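Long-range contacts in integral membrane indolylacetylinositol arabinosyltransferase EmbB (Mycolicibacterium smegmatis MC2 155, PDB 7BVC), which probably transfers arabinose units to build the arabinan of cell-wall arabinogalactan and binds the anti-tuberculosis drug ethambutol: residues 308-314 / 491-495; 74-79 / 186-190; 241-247 / 412-416. Numbering follows the deposited sequence.

Contact 1. Residues 308-314 / 491-495; sequences WFGSPED and ATRIR. With 95E (Ethambutol), chain I.
Arg495 lays its aliphatic stem across one face of the Trp308 indole: its CG sits 4.2 Å from the centroid of the five-membered ring, 16° off the ring normal, a CH-pi contact. The setting is the ethambutol pocket of a GT-C glycosyltransferase, where the loop 308-314 lies against helix 485-497 and a salt-bridge network joins Glu313 and Asp314 to Arg495. The loop starts with Trp308, Phe309 and Gly310 all in left-handed phi/psi, a turn closed by a weak bond from Ser311 N to Trp308 O (3.1 Å), then runs extended through Ser311, Pro312 and Glu313. Its CA atoms come nearest the helix one turn apart, Trp308 to Arg495 at 6.6 Å and Ser311 to Ala491 at 5.6 Å. Arg495 leaves the helix with chi1 m and chi2 and chi3 both t, so the extended chain passes the indole and brings NH1 to 3.5 Å from Trp308 CZ3. At the edge of the guanidinium, NH2 donates to Pro312 O at 2.7 Å and to Glu313 OE1 at 2.9 Å, the second bond forming a salt bridge. Glu313 OE1 also accepts from Asn304. The pairing of Asp314 OD2 with Arg495 NE (3.5 Å) is purely electrostatic, because the oxygen lies well out of the guanidinium plane. Apolar contacts lie alongside: Ile494 CG2 is 4.2 Å from Trp308 CD1 and 4.4 Å from Phe309 CD2, while Ala491 CB meets Pro312 CD at 4.2 Å. The other carboxylate oxygen of Glu313, OE2, lies 3.2 Å from O1 of ethambutol.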
loop_
_atom_site.group_PDB
_atom_site.type_symbol
_atom_site.label_atom_id
_atom_site.label_comp_id
_atom_site.label_asym_id
_atom_site.label_seq_id
_atom_site.Cartn_x
_atom_site.Cartn_y
_atom_site.Cartn_z
ATOM N N TRP B 308 4.405 -18.126 15.500
ATOM C CA TRP B 308 3.180 -18.543 16.187
ATOM C C TRP B 308 3.446 -19.561 17.295
ATOM O O TRP B 308 2.697 -20.525 17.456
ATOM C CB TRP B 308 2.146 -19.079 15.195
ATOM C CG TRP B 308 1.558 -18.007 14.345
ATOM C CD1 TRP B 308 1.055 -16.815 14.767
ATOM C CD2 TRP B 308 1.427 -18.016 12.921
ATOM N NE1 TRP B 308 0.612 -16.083 13.697
ATOM C CE2 TRP B 308 0.830 -16.799 12.550
ATOM C CE3 TRP B 308 1.756 -18.938 11.923
ATOM C CZ2 TRP B 308 0.551 -16.480 11.226
ATOM C CZ3 TRP B 308 1.481 -18.618 10.611
ATOM C CH2 TRP B 308 0.884 -17.400 10.273
ATOM N N PHE B 309 4.513 -19.341 18.062
ATOM C CA PHE B 309 4.771 -20.072 19.305
ATOM C C PHE B 309 4.804 -21.583 19.101
ATOM O O PHE B 309 4.467 -22.348 20.007
ATOM C CB PHE B 309 3.746 -19.707 20.380
ATOM C CG PHE B 309 3.791 -18.264 20.792
ATOM C CD1 PHE B 309 4.667 -17.840 21.773
ATOM C CD2 PHE B 309 2.962 -17.336 20.194
ATOM C CE1 PHE B 309 4.710 -16.517 22.149
ATOM C CE2 PHE B 309 3.006 -16.013 20.569
ATOM C CZ PHE B 309 3.880 -15.603 21.547
ATOM N N GLY B 310 5.207 -22.027 17.917
ATOM C CA GLY B 310 5.288 -23.452 17.652
ATOM C C GLY B 310 3.948 -24.150 17.575
ATOM O O GLY B 310 3.780 -25.225 18.162
ATOM N N SER B 311 2.988 -23.565 16.863
ATOM C CA SER B 311 1.672 -24.145 16.644
ATOM C C SER B 311 1.621 -24.833 15.287
ATOM O O SER B 311 2.183 -24.323 14.315
ATOM C CB SER B 311 0.589 -23.069 16.710
ATOM O OG SER B 311 0.499 -22.365 15.487
ATOM N N PRO B 312 0.960 -25.983 15.177
ATOM C CA PRO B 312 1.046 -26.766 13.937
ATOM C C PRO B 312 0.228 -26.199 12.790
ATOM O O PRO B 312 -0.382 -25.132 12.912
ATOM C CB PRO B 312 0.513 -28.136 14.368
ATOM C CG PRO B 312 -0.458 -27.813 15.442
ATOM C CD PRO B 312 0.131 -26.652 16.193
ATOM N N GLU B 313 0.233 -26.902 11.660
ATOM C CA GLU B 313 -0.704 -26.635 10.575
ATOM C C GLU B 313 -2.036 -27.272 10.946
ATOM O O GLU B 313 -2.137 -28.501 11.027
ATOM C CB GLU B 313 -0.172 -27.196 9.262
ATOM C CG GLU B 313 1.211 -26.691 8.897
ATOM C CD GLU B 313 1.263 -25.184 8.767
ATOM O OE1 GLU B 313 1.861 -24.534 9.648
ATOM O OE2 GLU B 313 0.703 -24.650 7.787
ATOM N N ASP B 314 -3.053 -26.443 11.185
ATOM C CA ASP B 314 -4.125 -26.900 12.058
ATOM C C ASP B 314 -4.957 -28.003 11.395
ATOM O O ASP B 314 -4.861 -29.154 11.841
ATOM C CB ASP B 314 -4.969 -25.703 12.506
ATOM C CG ASP B 314 -4.131 -24.603 13.106
ATOM O OD1 ASP B 314 -3.025 -24.908 13.588
ATOM O OD2 ASP B 314 -4.572 -23.436 13.089
ATOM N N ALA B 491 -4.696 -23.442 18.275
ATOM C CA ALA B 491 -3.782 -22.923 17.265
ATOM C C ALA B 491 -4.481 -21.938 16.337
ATOM O O ALA B 491 -3.877 -20.951 15.903
ATOM C CB ALA B 491 -3.171 -24.077 16.479
ATOM N N THR B 492 -5.756 -22.184 16.024
ATOM C CA THR B 492 -6.508 -21.219 15.227
ATOM C C THR B 492 -6.706 -19.913 15.980
ATOM O O THR B 492 -6.606 -18.835 15.385
ATOM C CB THR B 492 -7.860 -21.803 14.824
ATOM O OG1 THR B 492 -7.660 -23.052 14.153
ATOM C CG2 THR B 492 -8.592 -20.853 13.896
ATOM N N ARG B 493 -6.973 -19.989 17.285
ATOM C CA ARG B 493 -7.060 -18.783 18.099
ATOM C C ARG B 493 -5.757 -17.997 18.048
ATOM O O ARG B 493 -5.764 -16.771 17.903
ATOM C CB ARG B 493 -7.408 -19.150 19.541
ATOM C CG ARG B 493 -7.401 -17.970 20.494
ATOM C CD ARG B 493 -7.440 -18.429 21.939
ATOM N NE ARG B 493 -6.153 -18.960 22.377
ATOM C CZ ARG B 493 -5.218 -18.242 22.991
ATOM N NH1 ARG B 493 -5.426 -16.958 23.247
ATOM N NH2 ARG B 493 -4.077 -18.808 23.353
ATOM N N ILE B 494 -4.625 -18.694 18.159
ATOM C CA ILE B 494 -3.327 -18.021 18.108
ATOM C C ILE B 494 -3.130 -17.340 16.758
ATOM O O ILE B 494 -2.806 -16.146 16.681
ATOM C CB ILE B 494 -2.190 -19.018 18.398
ATOM C CG1 ILE B 494 -2.319 -19.586 19.807
ATOM C CG2 ILE B 494 -0.844 -18.348 18.225
ATOM C CD1 ILE B 494 -1.240 -20.576 20.152
ATOM N N ARG B 495 -3.318 -18.093 15.670
ATOM C CA ARG B 495 -3.080 -17.551 14.336
ATOM C C ARG B 495 -4.016 -16.395 14.015
ATOM O O ARG B 495 -3.641 -15.485 13.269
ATOM C CB ARG B 495 -3.231 -18.650 13.286
ATOM C CG ARG B 495 -2.199 -19.751 13.386
ATOM C CD ARG B 495 -2.579 -20.928 12.513
ATOM N NE ARG B 495 -1.514 -21.922 12.446
ATOM C CZ ARG B 495 -0.695 -22.067 11.411
ATOM N NH1 ARG B 495 -0.819 -21.282 10.350
ATOM N NH2 ARG B 495 0.250 -22.998 11.437
HETATM C C2 95E I . 2.882 -20.889 6.268
HETATM O O12 95E I . 5.135 -14.273 1.506
HETATM C C11 95E I . 4.771 -15.477 2.121
HETATM C C10 95E I . 4.790 -15.291 3.634
HETATM C C13 95E I . 6.034 -14.520 4.044
HETATM C C14 95E I . 5.729 -13.092 4.469
HETATM N N9 95E I . 4.838 -16.589 4.275
HETATM C C8 95E I . 3.677 -17.361 3.882
HETATM C C7 95E I . 3.403 -18.478 4.883
HETATM N N6 95E I . 3.695 -19.756 4.262
HETATM C C3 95E I . 2.797 -20.782 4.754
HETATM O O1 95E I . 2.277 -22.091 6.641
HETATM C C4 95E I . 3.196 -22.121 4.144
HETATM C C5 95E I . 3.236 -22.082 2.615
#

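Contact 2. Residues 74-79 / 186-190; sequences QAPLEL and RPAIV
Two loops of the concanavalin-like domain meet here without pairing as strands: residues 74-79 lead into strand 80-84, residues 186-190 into strand 191-192, and their touching parts run 110° apart. Closest approach of the backbones is at Ala75 and Ala188, whose CA atoms are 4.8 Å apart. Gln74 has positive phi (68/10), Ala75 (-166/137) and Pro76 are extended, Leu77 (-85/-52) breaks the run before Glu78 and Leu79 resume it, and 186-189 are all extended. One conventional hydrogen bond spans the loops. Arg186, with chi1 m and chi3 m, folds its side chain back so that NE donates to Pro76 O at 3.2 Å in nearly straight geometry (167°), with the acceptor at the guanidinium edge; its CD meanwhile lies 3.7 Å from Leu77 O. Where the chains are closest, a CA-H...O contact takes the place of amide pairing: Ala188 CA to Gln74 O at 3.2 Å, with 148° at the hydrogen. The apolar contacts come from the two prolines, Leu79 and Ile189. Pro76 CD packs on Ile189 CG1 at 3.6 Å, and Ile189 has both chi angles m. Leu79, chi1 t, sets CD1 3.8 Å from Pro187 CG. Leu79 and Pro187 both also touch Met114 on strand 114-118, so the junction packs against the domain's antiparallel sheet. Backbone hydrogen bonds tie the loops elsewhere, Leu79 to Ser152 and Ala188 to Asn112. This is interior packing that joins two distant loops of the domain, with Leu79 CD1 3.6 Å from Ile189 CD1.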
loop_
_atom_site.group_PDB
_atom_site.type_symbol
_atom_site.label_atom_id
_atom_site.label_comp_id
_atom_site.label_asym_id
_atom_site.label_seq_id
_atom_site.Cartn_x
_atom_site.Cartn_y
_atom_site.Cartn_z
ATOM N N GLN B 74 7.864 -20.172 24.610
ATOM C CA GLN B 74 8.298 -18.951 25.283
ATOM C C GLN B 74 7.661 -18.751 26.651
ATOM O O GLN B 74 7.810 -17.674 27.234
ATOM C CB GLN B 74 8.040 -17.708 24.424
ATOM C CG GLN B 74 8.972 -17.573 23.236
ATOM C CD GLN B 74 8.821 -16.246 22.524
ATOM O OE1 GLN B 74 8.223 -15.311 23.052
ATOM N NE2 GLN B 74 9.360 -16.160 21.316
ATOM N N ALA B 75 6.960 -19.749 27.184
ATOM C CA ALA B 75 6.327 -19.620 28.491
ATOM C C ALA B 75 5.893 -20.984 29.011
ATOM O O ALA B 75 5.351 -21.796 28.251
ATOM C CB ALA B 75 5.126 -18.678 28.425
ATOM N N PRO B 76 6.113 -21.273 30.290
ATOM C CA PRO B 76 5.696 -22.569 30.837
ATOM C C PRO B 76 4.228 -22.585 31.225
ATOM O O PRO B 76 3.509 -21.608 31.000
ATOM C CB PRO B 76 6.603 -22.726 32.059
ATOM C CG PRO B 76 6.800 -21.324 32.526
ATOM C CD PRO B 76 6.812 -20.452 31.293
ATOM N N LEU B 77 3.770 -23.695 31.802
ATOM C CA LEU B 77 2.444 -23.745 32.406
ATOM C C LEU B 77 2.464 -23.234 33.841
ATOM O O LEU B 77 1.668 -22.365 34.206
ATOM C CB LEU B 77 1.894 -25.174 32.373
ATOM C CG LEU B 77 1.501 -25.768 31.027
ATOM C CD1 LEU B 77 1.111 -27.223 31.196
ATOM C CD2 LEU B 77 0.355 -24.975 30.435
ATOM N N GLU B 78 3.365 -23.769 34.661
ATOM C CA GLU B 78 3.488 -23.388 36.057
ATOM C C GLU B 78 4.960 -23.259 36.406
ATOM O O GLU B 78 5.808 -23.956 35.844
ATOM C CB GLU B 78 2.822 -24.417 36.982
ATOM C CG GLU B 78 1.362 -24.693 36.667
ATOM C CD GLU B 78 0.885 -26.020 37.225
ATOM O OE1 GLU B 78 0.245 -26.787 36.477
ATOM O OE2 GLU B 78 1.149 -26.292 38.415
ATOM N N LEU B 79 5.261 -22.359 37.339
ATOM C CA LEU B 79 6.624 -22.163 37.818
ATOM C C LEU B 79 6.575 -22.002 39.327
ATOM O O LEU B 79 6.010 -21.027 39.828
ATOM C CB LEU B 79 7.275 -20.942 37.161
ATOM C CG LEU B 79 8.778 -20.723 37.349
ATOM C CD1 LEU B 79 9.340 -19.980 36.156
ATOM C CD2 LEU B 79 9.087 -19.957 38.623
ATOM N N ARG B 186 3.410 -14.693 33.149
ATOM C CA ARG B 186 4.257 -15.877 33.197
ATOM C C ARG B 186 5.564 -15.602 32.462
ATOM O O ARG B 186 5.539 -15.202 31.295
ATOM C CB ARG B 186 3.540 -17.074 32.582
ATOM C CG ARG B 186 2.153 -17.297 33.152
ATOM C CD ARG B 186 1.777 -18.766 33.190
ATOM N NE ARG B 186 1.529 -19.313 31.860
ATOM C CZ ARG B 186 0.465 -19.030 31.117
ATOM N NH1 ARG B 186 -0.460 -18.193 31.562
ATOM N NH2 ARG B 186 0.329 -19.580 29.919
ATOM N N PRO B 187 6.711 -15.802 33.105
ATOM C CA PRO B 187 7.981 -15.382 32.505
ATOM C C PRO B 187 8.337 -16.227 31.293
ATOM O O PRO B 187 7.797 -17.309 31.059
ATOM C CB PRO B 187 8.984 -15.589 33.641
ATOM C CG PRO B 187 8.390 -16.681 34.452
ATOM C CD PRO B 187 6.907 -16.463 34.405
ATOM N N ALA B 188 9.274 -15.703 30.507
ATOM C CA ALA B 188 9.807 -16.397 29.344
ATOM C C ALA B 188 11.032 -17.192 29.776
ATOM O O ALA B 188 11.986 -16.621 30.313
ATOM C CB ALA B 188 10.166 -15.414 28.232
ATOM N N ILE B 189 11.001 -18.493 29.550
ATOM C CA ILE B 189 12.053 -19.380 30.028
ATOM C C ILE B 189 13.075 -19.609 28.926
ATOM O O ILE B 189 12.732 -19.953 27.791
ATOM C CB ILE B 189 11.466 -20.714 30.519
ATOM C CG1 ILE B 189 10.377 -20.466 31.561
ATOM C CG2 ILE B 189 12.559 -21.593 31.100
ATOM C CD1 ILE B 189 10.900 -19.979 32.876
ATOM N N VAL B 190 14.344 -19.403 29.272
ATOM C CA VAL B 190 15.464 -19.836 28.444
ATOM C C VAL B 190 16.395 -20.782 29.182
ATOM O O VAL B 190 17.007 -21.666 28.553
ATOM C CB VAL B 190 16.242 -18.606 27.917
ATOM C CG1 VAL B 190 17.623 -18.983 27.419
ATOM C CG2 VAL B 190 15.455 -17.918 26.817
#

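Contact 3. Residues 241-247 / 412-416; sequences WRLDRLD and GRLTP
Trp241 lies near the end of helix 231-244, and its CA comes 3.5 Å from Thr415 OG1; the two CA atoms are 5.8 Å apart. The edge of its indole looks at Arg413, with NE1 4.3 Å from NH1. One turn on, Asp244 points at the other segment (chi1 m), its CA 6.1 Å from that of Arg413. Its OD2 takes two hydrogen bonds, from Leu414 N at 2.9 Å and from Thr415 OG1 at 2.9 Å, so a carboxylate at the C-terminal end of one helix holds the chain at the start of the much later helix 415-428. Arg245 then leaves helical phi/psi, though its N still bonds to Trp241 O (2.9 Å), and its CA lies over a face of the Arg413 guanidinium, 4.1 Å from NH2. Asp247, chi1 p, turns back to meet the same group: OD1 accepts from Arg413 NH2 at 3.1 Å in a salt bridge, and OD2 accepts weakly from NE at 3.5 Å. Arg413 reaches this far because it is extended beyond chi1 (m, t, t, t); its NH2 also donates to Arg249 O. In this GT-C fold the carboxylates and Arg413 thus join the end of helix 231-244, where a predicted transmembrane span finishes at Trp241, to the turn before helix 415-428. Arg455 of helix 446-455 touches Asp244, Asp247 and Arg413, while Leu243 packs on helix 22-31, and Leu243 and Leu414 both meet helix 462-472.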
loop_
_atom_site.group_PDB
_atom_site.type_symbol
_atom_site.label_atom_id
_atom_site.label_comp_id
_atom_site.label_asym_id
_atom_site.label_seq_id
_atom_site.Cartn_x
_atom_site.Cartn_y
_atom_site.Cartn_z
ATOM N N TRP B 241 -21.131 -48.480 -6.881
ATOM C CA TRP B 241 -20.702 -48.847 -8.228
ATOM C C TRP B 241 -21.497 -50.037 -8.751
ATOM O O TRP B 241 -21.934 -50.053 -9.910
ATOM C CB TRP B 241 -19.205 -49.155 -8.227
ATOM C CG TRP B 241 -18.678 -49.620 -9.544
ATOM C CD1 TRP B 241 -19.045 -49.172 -10.778
ATOM C CD2 TRP B 241 -17.679 -50.621 -9.762
ATOM N NE1 TRP B 241 -18.338 -49.834 -11.749
ATOM C CE2 TRP B 241 -17.493 -50.730 -11.150
ATOM C CE3 TRP B 241 -16.926 -51.437 -8.914
ATOM C CZ2 TRP B 241 -16.587 -51.623 -11.713
ATOM C CZ3 TRP B 241 -16.027 -52.322 -9.474
ATOM C CH2 TRP B 241 -15.863 -52.407 -10.860
ATOM N N ARG B 242 -21.683 -51.055 -7.909
ATOM C CA ARG B 242 -22.484 -52.209 -8.307
ATOM C C ARG B 242 -23.921 -51.807 -8.615
ATOM O O ARG B 242 -24.539 -52.361 -9.532
ATOM C CB ARG B 242 -22.440 -53.274 -7.213
ATOM C CG ARG B 242 -23.570 -54.287 -7.266
ATOM C CD ARG B 242 -23.387 -55.265 -8.411
ATOM N NE ARG B 242 -24.619 -55.990 -8.700
ATOM C CZ ARG B 242 -25.383 -55.768 -9.766
ATOM N NH1 ARG B 242 -25.039 -54.842 -10.649
ATOM N NH2 ARG B 242 -26.490 -56.474 -9.949
ATOM N N LEU B 243 -24.465 -50.843 -7.871
ATOM C CA LEU B 243 -25.809 -50.352 -8.166
ATOM C C LEU B 243 -25.840 -49.584 -9.482
ATOM O O LEU B 243 -26.813 -49.677 -10.238
ATOM C CB LEU B 243 -26.309 -49.467 -7.025
ATOM C CG LEU B 243 -26.900 -50.162 -5.802
ATOM C CD1 LEU B 243 -27.591 -49.151 -4.908
ATOM C CD2 LEU B 243 -27.860 -51.256 -6.224
ATOM N N ASP B 244 -24.791 -48.809 -9.762
ATOM C CA ASP B 244 -24.727 -48.052 -11.008
ATOM C C ASP B 244 -24.572 -48.964 -12.216
ATOM O O ASP B 244 -24.995 -48.606 -13.320
ATOM C CB ASP B 244 -23.570 -47.056 -10.962
ATOM C CG ASP B 244 -23.918 -45.793 -10.206
ATOM O OD1 ASP B 244 -25.076 -45.664 -9.761
ATOM O OD2 ASP B 244 -23.029 -44.928 -10.058
ATOM N N ARG B 245 -23.981 -50.141 -12.028
ATOM C CA ARG B 245 -23.715 -51.037 -13.150
ATOM C C ARG B 245 -24.973 -51.748 -13.633
ATOM O O ARG B 245 -24.887 -52.724 -14.384
ATOM C CB ARG B 245 -22.654 -52.071 -12.772
ATOM C CG ARG B 245 -21.234 -51.639 -13.073
ATOM C CD ARG B 245 -20.231 -52.519 -12.355
ATOM N NE ARG B 245 -20.090 -53.824 -12.992
ATOM C CZ ARG B 245 -19.152 -54.119 -13.886
ATOM N NH1 ARG B 245 -18.268 -53.201 -14.252
ATOM N NH2 ARG B 245 -19.098 -55.332 -14.415
ATOM N N LEU B 246 -26.148 -51.278 -13.204
ATOM C CA LEU B 246 -27.393 -51.911 -13.621
ATOM C C LEU B 246 -27.725 -51.617 -15.080
ATOM O O LEU B 246 -28.431 -52.404 -15.720
ATOM C CB LEU B 246 -28.543 -51.458 -12.724
ATOM C CG LEU B 246 -28.688 -52.177 -11.384
ATOM C CD1 LEU B 246 -29.826 -51.575 -10.582
ATOM C CD2 LEU B 246 -28.909 -53.662 -11.602
ATOM N N ASP B 247 -27.237 -50.501 -15.621
ATOM C CA ASP B 247 -27.569 -50.135 -16.993
ATOM C C ASP B 247 -26.911 -51.038 -18.030
ATOM O O ASP B 247 -27.184 -50.873 -19.223
ATOM C CB ASP B 247 -27.190 -48.678 -17.256
ATOM C CG ASP B 247 -25.813 -48.328 -16.733
ATOM O OD1 ASP B 247 -25.120 -49.233 -16.230
ATOM O OD2 ASP B 247 -25.426 -47.145 -16.823
ATOM N N GLY B 412 -23.862 -40.812 -17.212
ATOM C CA GLY B 412 -25.106 -40.917 -16.476
ATOM C C GLY B 412 -25.029 -41.791 -15.246
ATOM O O GLY B 412 -25.955 -42.568 -14.984
ATOM N N ARG B 413 -23.948 -41.688 -14.478
ATOM C CA ARG B 413 -23.740 -42.502 -13.291
ATOM C C ARG B 413 -23.404 -41.601 -12.111
ATOM O O ARG B 413 -23.181 -40.398 -12.259
ATOM C CB ARG B 413 -22.627 -43.533 -13.508
ATOM C CG ARG B 413 -22.992 -44.644 -14.472
ATOM C CD ARG B 413 -21.886 -45.679 -14.567
ATOM N NE ARG B 413 -22.303 -46.853 -15.326
ATOM C CZ ARG B 413 -21.534 -47.915 -15.537
ATOM N NH1 ARG B 413 -20.305 -47.954 -15.045
ATOM N NH2 ARG B 413 -21.993 -48.940 -16.241
ATOM N N LEU B 414 -23.369 -42.203 -10.923
ATOM C CA LEU B 414 -23.076 -41.481 -9.694
ATOM C C LEU B 414 -21.714 -41.807 -9.099
ATOM O O LEU B 414 -21.287 -41.120 -8.166
ATOM C CB LEU B 414 -24.157 -41.760 -8.639
ATOM C CG LEU B 414 -25.417 -40.903 -8.709
ATOM C CD1 LEU B 414 -26.514 -41.517 -7.864
ATOM C CD2 LEU B 414 -25.115 -39.491 -8.248
ATOM N N THR B 415 -21.021 -42.832 -9.604
ATOM C CA THR B 415 -19.738 -43.196 -9.006
ATOM C C THR B 415 -18.664 -42.149 -9.265
ATOM O O THR B 415 -17.948 -41.782 -8.313
ATOM C CB THR B 415 -19.316 -44.589 -9.486
ATOM O OG1 THR B 415 -20.333 -45.539 -9.143
ATOM C CG2 THR B 415 -18.013 -45.003 -8.827
ATOM N N PRO B 416 -18.474 -41.632 -10.487
ATOM C CA PRO B 416 -17.547 -40.501 -10.641
ATOM C C PRO B 416 -17.985 -39.270 -9.870
ATOM O O PRO B 416 -17.132 -38.546 -9.344
ATOM C CB PRO B 416 -17.533 -40.250 -12.156
ATOM C CG PRO B 416 -18.688 -40.995 -12.699
ATOM C CD PRO B 416 -18.913 -42.148 -11.797
#

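Overall arrangement
Contacts 1 and 2 are neighbours although they belong to different parts of the protein: their centres are 18 Å apart, and Phe309 CE1 packs 3.8 Å from Gln74 OE1, so the concanavalin-like domain touches the same loop that supplies Glu313 to the ethambutol pocket, though the touch itself is well away from the drug. Contact 3 is remote, its centre 43 Å from that of contact 1 and 59 Å from that of contact 2. It lies instead near the bound 4'-phosphopantetheine, about 9 Å from the Arg413 side chain. Along the chain contact 2 closes before either of the others opens, whereas the segments of contacts 1 and 3 alternate, interleaving the GT-C region.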